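Long-range contacts in oxygen-independent coproporphyrinogen III oxidase (Escherichia coli, PDB 1OLT), which catalyses the oxygen-independent oxidative decarboxylation of two propionate groups of coproporphyrinogen III to vinyl groups in heme biosynthesis, using S-adenosylmethionine and a [4Fe-4S] cluster: residues Val57-Phe61 with Met324-Ala328; Cys335-Lys341 with Ala356-Ala362. All blocks are in the same frame, centred on the assembly; numbering follows the deposited sequence.

How the contacts relate
Contact 1 joins the first strand of the radical SAM core to the turn that follows strand 320-324; contact 2 pairs the last two strands of a small antiparallel sheet entered from that same turn. Their centres lie about 13 Å apart, and they touch directly: Ser327 N is 2.9 Å from Gln340 O and Gly325 O is 2.9 Å from Asn339 ND2, both probable hydrogen bonds, while Val326 CG2 packs against Gln340 O and Lys341 O. Contact 1 meets one S-adenosylmethionine itself, through His58, Ser327 and Ala328. In contact 2 the Gln338 side chain comes within about 5 Å of a bound S-adenosylmethionine at nearest atoms.

Contact 1. Residues Val57-Phe61 with Met324-Ala328; sequences VHIPF and MGVSA. With SAM (S-adenosylmethionine), chain D.
His58 joins the two segments through its backbone. Its N donates to Met324 O over 3.0 Å in an almost straight bond (167° at the hydrogen), and the same carbonyl receives a CA-H...O contact from Val57. These belong to a parallel bridge between Val57 and Met324, and the link passes at once into a type II turn from Gly325 to Ala328, closed by the bond from Ala328 N to Gly325 O. Gly325 sits where a side chain would run into His58 O.

Polar groups of the turn gather round the imidazole. Ser327 OG lies over the centre of one ring face, 3.5 Å above its plane, and is fixed there by its own 2.7 Å bond to Val326 O; a chi1 of 82° swings the hydroxyl back to that carbonyl. Val326 O also approaches the ring obliquely, 3.2 Å from His58 CD2. Both ring nitrogens are satisfied beyond the two segments, ND1 by Tyr56 OH and NE2 by Asn72 O, which sets the ring's rotation. Replacing His58 with an alanine would probably leave Tyr56 OH and Asn72 O without this partner and open a gap facing Ser327 OG.

Apolar contacts are few: Pro60 CG meets Val326 CG1 at 3.7 Å, and Val57 and Met324 share one face of the sheet.

The ligand completes the contact. Ribose O2' of S-adenosylmethionine comes to the imidazole edge, 3.5 Å from His58 CE1, while Ser327 O and Ala328 CA border the adenine at its C2 and N1. Strand and turn thus form a wall of an S-adenosylmethionine pocket, where a strand of the radical SAM core meets this turn, beside the adenosine end of the ligand.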
ATOM      1  N   VAL A  57       6.275 -10.211  -2.104  1.00 11.08           N
ATOM      2  CA  VAL A  57       7.074 -10.919  -1.122  1.00 11.48           C
ATOM      3  C   VAL A  57       7.311 -10.007   0.118  1.00 11.55           C
ATOM      4  O   VAL A  57       7.738  -8.835  -0.022  1.00 11.56           O
ATOM      5  CB  VAL A  57       8.443 -11.361  -1.684  1.00 11.02           C
ATOM      6  CG1 VAL A  57       9.183 -12.150  -0.604  1.00 13.36           C
ATOM      7  CG2 VAL A  57       8.298 -12.172  -2.972  1.00 14.14           C
ATOM      8  N   HIS A  58       6.960 -10.512   1.298  1.00 11.77           N
ATOM      9  CA  HIS A  58       7.143  -9.806   2.541  1.00 11.60           C
ATOM     10  C   HIS A  58       8.545 -10.167   3.076  1.00 12.11           C
ATOM     11  O   HIS A  58       8.880 -11.331   3.180  1.00 13.26           O
ATOM     12  CB  HIS A  58       6.143 -10.197   3.589  1.00 11.19           C
ATOM     13  CG  HIS A  58       5.984  -9.146   4.639  1.00 12.69           C
ATOM     14  ND1 HIS A  58       5.361  -7.947   4.377  1.00 13.35           N
ATOM     15  CD2 HIS A  58       6.367  -9.108   5.943  1.00 13.81           C
ATOM     16  CE1 HIS A  58       5.341  -7.226   5.494  1.00 15.04           C
ATOM     17  NE2 HIS A  58       5.944  -7.911   6.455  1.00 12.18           N
ATOM     18  N   ILE A  59       9.341  -9.170   3.349  1.00 12.20           N
ATOM     19  CA  ILE A  59      10.643  -9.332   3.960  1.00 12.54           C
ATOM     20  C   ILE A  59      10.554  -8.616   5.315  1.00 12.20           C
ATOM     21  O   ILE A  59      10.485  -7.375   5.358  1.00 12.84           O
ATOM     22  CB  ILE A  59      11.778  -8.711   3.100  1.00 11.76           C
ATOM     23  CG1 ILE A  59      11.896  -9.249   1.677  1.00 14.56           C
ATOM     24  CG2 ILE A  59      13.136  -8.933   3.806  1.00 12.90           C
ATOM     25  CD1 ILE A  59      12.119 -10.703   1.587  1.00 18.30           C
ATOM     26  N   PRO A  60      10.455  -9.347   6.422  1.00 12.43           N
ATOM     27  CA  PRO A  60      10.071  -8.670   7.650  1.00 12.84           C
ATOM     28  C   PRO A  60      11.167  -7.954   8.429  1.00 13.13           C
ATOM     29  O   PRO A  60      10.829  -7.122   9.268  1.00 13.05           O
ATOM     30  CB  PRO A  60       9.487  -9.807   8.500  1.00 12.34           C
ATOM     31  CG  PRO A  60      10.312 -11.060   8.079  1.00 11.58           C
ATOM     32  CD  PRO A  60      10.519 -10.823   6.614  1.00 11.48           C
ATOM     33  N   PHE A  61      12.431  -8.198   8.133  1.00 13.33           N
ATOM     34  CA  PHE A  61      13.490  -7.784   8.996  1.00 13.03           C
ATOM     35  C   PHE A  61      13.840  -6.297   8.856  1.00 13.46           C
ATOM     36  O   PHE A  61      13.882  -5.756   7.740  1.00 13.80           O
ATOM     37  CB  PHE A  61      14.724  -8.717   8.765  1.00 13.46           C
ATOM     38  CG  PHE A  61      14.423 -10.153   8.942  1.00 12.38           C
ATOM     39  CD1 PHE A  61      14.094 -10.652  10.150  1.00 14.64           C
ATOM     40  CD2 PHE A  61      14.422 -10.998   7.841  1.00 16.92           C
ATOM     41  CE1 PHE A  61      13.755 -12.006  10.286  1.00 14.76           C
ATOM     42  CE2 PHE A  61      14.089 -12.314   7.984  1.00 14.03           C
ATOM     43  CZ  PHE A  61      13.806 -12.810   9.186  1.00 11.05           C
ATOM     44  N   MET A 324       3.712 -13.991  -0.869  0.50 12.34           N
ATOM     45  CA  MET A 324       4.621 -15.012  -0.270  0.50 12.38           C
ATOM     46  C   MET A 324       5.322 -14.393   0.925  0.50 12.10           C
ATOM     47  O   MET A 324       5.541 -13.176   0.962  0.50 13.00           O
ATOM     48  CB  MET A 324       5.666 -15.439  -1.290  0.50 12.71           C
ATOM     49  CG  MET A 324       5.169 -16.342  -2.429  0.50 14.97           C
ATOM     50  SD  MET A 324       6.194 -16.120  -3.945  0.50 14.82           S
ATOM     51  CE  MET A 324       5.373 -14.704  -4.657  0.50 17.25           C
ATOM     52  N   GLY A 325       5.669 -15.209   1.914  1.00 11.89           N
ATOM     53  CA  GLY A 325       6.353 -14.771   3.110  1.00 12.29           C
ATOM     54  C   GLY A 325       5.388 -14.496   4.289  1.00 11.33           C
ATOM     55  O   GLY A 325       4.143 -14.554   4.170  1.00 10.82           O
ATOM     56  N   VAL A 326       5.962 -14.277   5.444  1.00 12.41           N
ATOM     57  CA  VAL A 326       5.197 -14.090   6.652  1.00 12.51           C
ATOM     58  C   VAL A 326       4.239 -12.872   6.496  1.00 12.44           C
ATOM     59  O   VAL A 326       4.652 -11.833   6.036  1.00 14.36           O
ATOM     60  CB  VAL A 326       6.172 -13.913   7.910  1.00 13.27           C
ATOM     61  CG1 VAL A 326       6.949 -12.609   7.867  1.00 13.98           C
ATOM     62  CG2 VAL A 326       5.391 -13.961   9.159  1.00 13.43           C
ATOM     63  N   SER A 327       2.967 -13.055   6.874  1.00 13.12           N
ATOM     64  CA  SER A 327       1.876 -12.092   6.802  1.00 12.45           C
ATOM     65  C   SER A 327       1.349 -11.787   5.407  1.00 13.51           C
ATOM     66  O   SER A 327       0.362 -11.081   5.306  1.00 12.44           O
ATOM     67  CB  SER A 327       2.200 -10.775   7.494  1.00 13.82           C
ATOM     68  OG  SER A 327       2.967  -9.880   6.672  1.00 13.40           O
ATOM     69  N   ALA A 328       1.949 -12.363   4.355  1.00 12.72           N
ATOM     70  CA  ALA A 328       1.596 -11.988   3.000  1.00 12.69           C
ATOM     71  C   ALA A 328       0.177 -12.338   2.650  1.00 12.32           C
ATOM     72  O   ALA A 328      -0.287 -13.444   2.882  1.00 11.19           O
ATOM     73  CB  ALA A 328       2.551 -12.547   1.988  1.00 12.88           C
TER
HETATM   74  N   SAM D 502       0.367  -0.232   6.029  0.50 41.71           N
HETATM   75  CA  SAM D 502       0.948   1.104   6.263  0.50 42.04           C
HETATM   76  C   SAM D 502       0.053   1.965   7.178  0.50 42.53           C
HETATM   77  O   SAM D 502       0.440   2.454   8.258  0.50 41.57           O
HETATM   78  OXT SAM D 502      -1.140   2.227   6.914  0.50 43.94           O
HETATM   79  CB  SAM D 502       1.232   1.810   4.910  0.50 42.27           C
HETATM   80  CG  SAM D 502       2.348   1.166   4.027  0.50 40.26           C
HETATM   81  SD  SAM D 502       1.741   0.282   2.551  0.50 38.02           S
HETATM   82  CE  SAM D 502       1.965   1.539   1.241  0.50 35.01           C
HETATM   83  C5' SAM D 502       2.973  -0.955   1.995  1.00 32.45           C
HETATM   84  C4' SAM D 502       3.194  -2.039   3.036  1.00 25.07           C
HETATM   85  O4' SAM D 502       1.981  -2.771   3.119  1.00 21.03           O
HETATM   86  C3' SAM D 502       4.263  -3.073   2.666  1.00 21.84           C
HETATM   87  O3' SAM D 502       5.571  -2.572   2.876  1.00 20.80           O
HETATM   88  C2' SAM D 502       3.813  -4.218   3.530  1.00 17.43           C
HETATM   89  O2' SAM D 502       4.143  -3.967   4.870  1.00 16.27           O
HETATM   90  C1' SAM D 502       2.284  -4.156   3.373  1.00 19.93           C
HETATM   91  N9  SAM D 502       1.804  -4.941   2.249  1.00 17.77           N
HETATM   92  C8  SAM D 502       1.738  -4.572   0.953  1.00 19.91           C
HETATM   93  N7  SAM D 502       1.239  -5.639   0.214  1.00 18.36           N
HETATM   94  C5  SAM D 502       1.004  -6.633   1.030  1.00 18.31           C
HETATM   95  C6  SAM D 502       0.528  -7.899   0.830  1.00 19.98           C
HETATM   96  N6  SAM D 502       0.142  -8.359  -0.348  1.00 21.89           N
HETATM   97  N1  SAM D 502       0.430  -8.693   1.916  1.00 18.39           N
HETATM   98  C2  SAM D 502       0.786  -8.270   3.140  1.00 18.22           C
HETATM   99  N3  SAM D 502       1.279  -7.041   3.348  1.00 18.34           N
HETATM  100  C4  SAM D 502       1.375  -6.232   2.303  1.00 18.77           C

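Contact 2. Residues Cys335-Lys341 with Ala356-Ala362; sequences CYAQNQK and ALWRGIA
Trp358, the residue most covered here, packs its indole against Gln340 and Lys341, just past the end of strand 335-339. Gln340 OE1 lies over one face, 3.6 Å above the ring plane, the two side chains crossing at about a right angle, while Arg359 CD covers the opposite face. The glutamine chain bends at chi2 (-68°) to bring its amide there, and Gln349 holds its NE2.

Gln338 runs alongside Arg359, its chain extended with CG anti to the backbone N (chi1 -167°). The guanidinium grips Gln338 OE1 side-on, from NE at 3.0 Å and NH2 at 2.9 Å, with the two planes 14° apart. The opposite amide end, Gln338 NE2, bonds to Ser327 O, so both ends of the amide are held.

Backbone bonds continue the pairing: Tyr336 and Ile361 exchange two, and Gln340 N reaches Ala356 O. Gln338 O accepts from both Trp358 N, at 2.9 Å, and Arg359 N, at a longer 3.3 Å. Trp358 and Arg359 facing Gln338 together make a classic beta bulge in an antiparallel pair at the edge of a three-stranded sheet.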
ATOM      1  N   CYS A 335     -11.016 -14.335  -3.981  1.00 15.55           N
ATOM      2  CA  CYS A 335     -10.744 -14.702  -2.601  1.00 16.91           C
ATOM      3  C   CYS A 335      -9.579 -13.896  -2.071  1.00 15.49           C
ATOM      4  O   CYS A 335      -8.762 -13.413  -2.829  1.00 15.88           O
ATOM      5  CB  CYS A 335     -10.414 -16.202  -2.424  1.00 17.11           C
ATOM      6  SG  CYS A 335     -11.663 -17.324  -2.994  1.00 25.87           S
ATOM      7  N   TYR A 336      -9.544 -13.683  -0.764  0.80 15.20           N
ATOM      8  CA  TYR A 336      -8.367 -13.195  -0.082  0.80 15.13           C
ATOM      9  C   TYR A 336      -7.855 -14.334   0.825  0.80 14.44           C
ATOM     10  O   TYR A 336      -8.624 -15.045   1.425  0.80 13.27           O
ATOM     11  CB  TYR A 336      -8.628 -11.916   0.738  0.80 15.51           C
ATOM     12  CG  TYR A 336      -9.291 -10.765  -0.022  0.80 19.90           C
ATOM     13  CD1 TYR A 336      -9.110 -10.606  -1.403  0.80 25.03           C
ATOM     14  CD2 TYR A 336     -10.104  -9.830   0.633  0.80 21.07           C
ATOM     15  CE1 TYR A 336      -9.708  -9.559  -2.112  0.80 23.86           C
ATOM     16  CE2 TYR A 336     -10.729  -8.773  -0.075  0.80 22.23           C
ATOM     17  CZ  TYR A 336     -10.513  -8.642  -1.452  0.80 23.18           C
ATOM     18  OH  TYR A 336     -11.122  -7.636  -2.191  0.80 18.56           O
ATOM     19  N   ALA A 337      -6.536 -14.475   0.913  1.00 14.27           N
ATOM     20  CA  ALA A 337      -5.890 -15.495   1.717  1.00 13.62           C
ATOM     21  C   ALA A 337      -4.625 -14.915   2.303  1.00 13.22           C
ATOM     22  O   ALA A 337      -3.855 -14.256   1.611  1.00 14.19           O
ATOM     23  CB  ALA A 337      -5.572 -16.702   0.822  1.00 14.19           C
ATOM     24  N   GLN A 338      -4.362 -15.203   3.557  1.00 11.89           N
ATOM     25  CA  GLN A 338      -3.187 -14.648   4.210  1.00 11.10           C
ATOM     26  C   GLN A 338      -2.375 -15.743   4.843  1.00 10.44           C
ATOM     27  O   GLN A 338      -2.923 -16.658   5.460  1.00 11.26           O
ATOM     28  CB  GLN A 338      -3.560 -13.667   5.340  1.00 10.68           C
ATOM     29  CG  GLN A 338      -2.432 -12.840   5.861  1.00 12.09           C
ATOM     30  CD  GLN A 338      -2.837 -11.738   6.862  1.00 16.44           C
ATOM     31  OE1 GLN A 338      -3.879 -11.838   7.489  1.00 15.45           O
ATOM     32  NE2 GLN A 338      -1.994 -10.693   6.991  1.00 15.93           N
ATOM     33  N   ASN A 339      -1.078 -15.612   4.697  1.00 11.24           N
ATOM     34  CA  ASN A 339      -0.114 -16.429   5.422  1.00 12.73           C
ATOM     35  C   ASN A 339      -0.060 -16.090   6.913  1.00 12.50           C
ATOM     36  O   ASN A 339      -0.353 -14.949   7.341  1.00 12.67           O
ATOM     37  CB  ASN A 339       1.277 -16.216   4.823  1.00 11.64           C
ATOM     38  CG  ASN A 339       1.497 -16.970   3.523  1.00 10.86           C
ATOM     39  OD1 ASN A 339       0.743 -17.916   3.166  1.00 11.51           O
ATOM     40  ND2 ASN A 339       2.602 -16.578   2.789  1.00  9.89           N
ATOM     41  N   GLN A 340       0.292 -17.083   7.710  1.00 13.44           N
ATOM     42  CA  GLN A 340       0.726 -16.920   9.111  1.00 13.25           C
ATOM     43  C   GLN A 340       1.468 -15.600   9.296  1.00 13.39           C
ATOM     44  O   GLN A 340       2.403 -15.301   8.567  1.00 12.96           O
ATOM     45  CB  GLN A 340       1.625 -18.121   9.519  1.00 13.50           C
ATOM     46  CG  GLN A 340       0.959 -19.499   9.467  1.00 11.99           C
ATOM     47  CD  GLN A 340      -0.124 -19.746  10.485  1.00 14.40           C
ATOM     48  OE1 GLN A 340      -0.299 -18.981  11.435  1.00 13.40           O
ATOM     49  NE2 GLN A 340      -0.906 -20.806  10.259  1.00 12.82           N
ATOM     50  N   LYS A 341       1.057 -14.841  10.302  0.50 14.39           N
ATOM     51  CA  LYS A 341       1.689 -13.593  10.634  0.50 15.50           C
ATOM     52  C   LYS A 341       2.804 -13.689  11.667  0.50 15.48           C
ATOM     53  O   LYS A 341       3.542 -12.757  11.845  0.50 15.34           O
ATOM     54  CB  LYS A 341       0.646 -12.523  11.049  0.50 16.17           C
ATOM     55  CG  LYS A 341       0.015 -12.664  12.404  0.50 18.48           C
ATOM     56  CD  LYS A 341      -1.229 -11.692  12.553  0.50 22.63           C
ATOM     57  CE  LYS A 341      -0.845 -10.202  12.435  0.50 24.08           C
ATOM     58  NZ  LYS A 341      -2.017  -9.332  12.029  0.50 26.50           N
ATOM     59  N   ALA A 356       2.068 -21.606   4.034  1.00 12.61           N
ATOM     60  CA  ALA A 356       1.760 -21.011   5.317  1.00 12.56           C
ATOM     61  C   ALA A 356       0.348 -20.446   5.349  1.00 12.11           C
ATOM     62  O   ALA A 356       0.065 -19.559   6.143  1.00 13.23           O
ATOM     63  CB  ALA A 356       2.777 -19.918   5.620  1.00 12.79           C
ATOM     64  N   LEU A 357      -0.543 -20.965   4.526  1.00 12.98           N
ATOM     65  CA  LEU A 357      -1.928 -20.459   4.503  1.00 13.55           C
ATOM     66  C   LEU A 357      -2.546 -20.552   5.874  1.00 13.42           C
ATOM     67  O   LEU A 357      -2.613 -21.632   6.468  1.00 13.38           O
ATOM     68  CB  LEU A 357      -2.797 -21.212   3.489  1.00 14.38           C
ATOM     69  CG  LEU A 357      -4.284 -20.816   3.467  1.00 14.61           C
ATOM     70  CD1 LEU A 357      -4.491 -19.458   3.031  1.00 14.56           C
ATOM     71  CD2 LEU A 357      -5.028 -21.764   2.522  1.00 19.55           C
ATOM     72  N   TRP A 358      -3.013 -19.408   6.358  1.00 13.52           N
ATOM     73  CA  TRP A 358      -3.560 -19.252   7.707  1.00 13.67           C
ATOM     74  C   TRP A 358      -5.064 -19.001   7.697  1.00 14.31           C
ATOM     75  O   TRP A 358      -5.842 -19.715   8.337  1.00 14.33           O
ATOM     76  CB  TRP A 358      -2.850 -18.095   8.379  1.00 13.21           C
ATOM     77  CG  TRP A 358      -3.336 -17.729   9.711  1.00 14.65           C
ATOM     78  CD1 TRP A 358      -3.826 -18.559  10.664  1.00 17.19           C
ATOM     79  CD2 TRP A 358      -3.357 -16.429  10.262  1.00 18.10           C
ATOM     80  NE1 TRP A 358      -4.152 -17.845  11.787  1.00 18.06           N
ATOM     81  CE2 TRP A 358      -3.906 -16.530  11.562  1.00 19.61           C
ATOM     82  CE3 TRP A 358      -2.973 -15.167   9.790  1.00 18.46           C
ATOM     83  CZ2 TRP A 358      -4.094 -15.428  12.382  1.00 22.97           C
ATOM     84  CZ3 TRP A 358      -3.124 -14.067  10.604  1.00 21.72           C
ATOM     85  CH2 TRP A 358      -3.697 -14.199  11.901  1.00 24.07           C
ATOM     86  N   ARG A 359      -5.471 -17.953   7.007  1.00 15.17           N
ATOM     87  CA  ARG A 359      -6.868 -17.564   6.998  1.00 15.87           C
ATOM     88  C   ARG A 359      -7.218 -16.848   5.717  1.00 15.51           C
ATOM     89  O   ARG A 359      -6.341 -16.475   4.961  1.00 14.90           O
ATOM     90  CB  ARG A 359      -7.157 -16.650   8.178  1.00 15.81           C
ATOM     91  CG  ARG A 359      -6.267 -15.450   8.214  1.00 18.75           C
ATOM     92  CD  ARG A 359      -6.532 -14.504   9.420  1.00 21.01           C
ATOM     93  NE  ARG A 359      -5.850 -13.251   9.287  1.00 26.91           N
ATOM     94  CZ  ARG A 359      -6.186 -12.116   9.920  1.00 32.61           C
ATOM     95  NH1 ARG A 359      -7.243 -12.091  10.711  1.00 33.55           N
ATOM     96  NH2 ARG A 359      -5.462 -10.990   9.752  1.00 31.66           N
ATOM     97  N   GLY A 360      -8.516 -16.673   5.472  1.00 14.76           N
ATOM     98  CA  GLY A 360      -8.947 -15.930   4.306  1.00 15.06           C
ATOM     99  C   GLY A 360     -10.453 -15.884   4.156  1.00 15.39           C
ATOM    100  O   GLY A 360     -11.182 -16.243   5.072  1.00 15.31           O
ATOM    101  N   ILE A 361     -10.911 -15.434   2.985  0.50 14.76           N
ATOM    102  CA  ILE A 361     -12.341 -15.340   2.665  0.50 13.89           C
ATOM    103  C   ILE A 361     -12.612 -15.572   1.179  0.50 13.84           C
ATOM    104  O   ILE A 361     -11.897 -15.043   0.334  0.50 13.44           O
ATOM    105  CB  ILE A 361     -12.875 -13.923   3.045  0.50 13.53           C
ATOM    106  CG1 ILE A 361     -14.422 -13.823   2.812  0.50 13.61           C
ATOM    107  CG2 ILE A 361     -12.183 -12.864   2.271  0.50 12.38           C
ATOM    108  CD1 ILE A 361     -15.069 -13.020   3.844  0.50 13.46           C
ATOM    109  N   ALA A 362     -13.666 -16.318   0.872  1.00 14.14           N
ATOM    110  CA  ALA A 362     -14.174 -16.421  -0.492  1.00 13.88           C
ATOM    111  C   ALA A 362     -15.269 -15.366  -0.564  1.00 12.78           C
ATOM    112  O   ALA A 362     -16.241 -15.477   0.136  1.00 14.12           O
ATOM    113  CB  ALA A 362     -14.767 -17.798  -0.737  1.00 14.18           C
TER
HETATM  114  O   HOH W   1       1.908 -20.027   1.606  1.00 22.65           O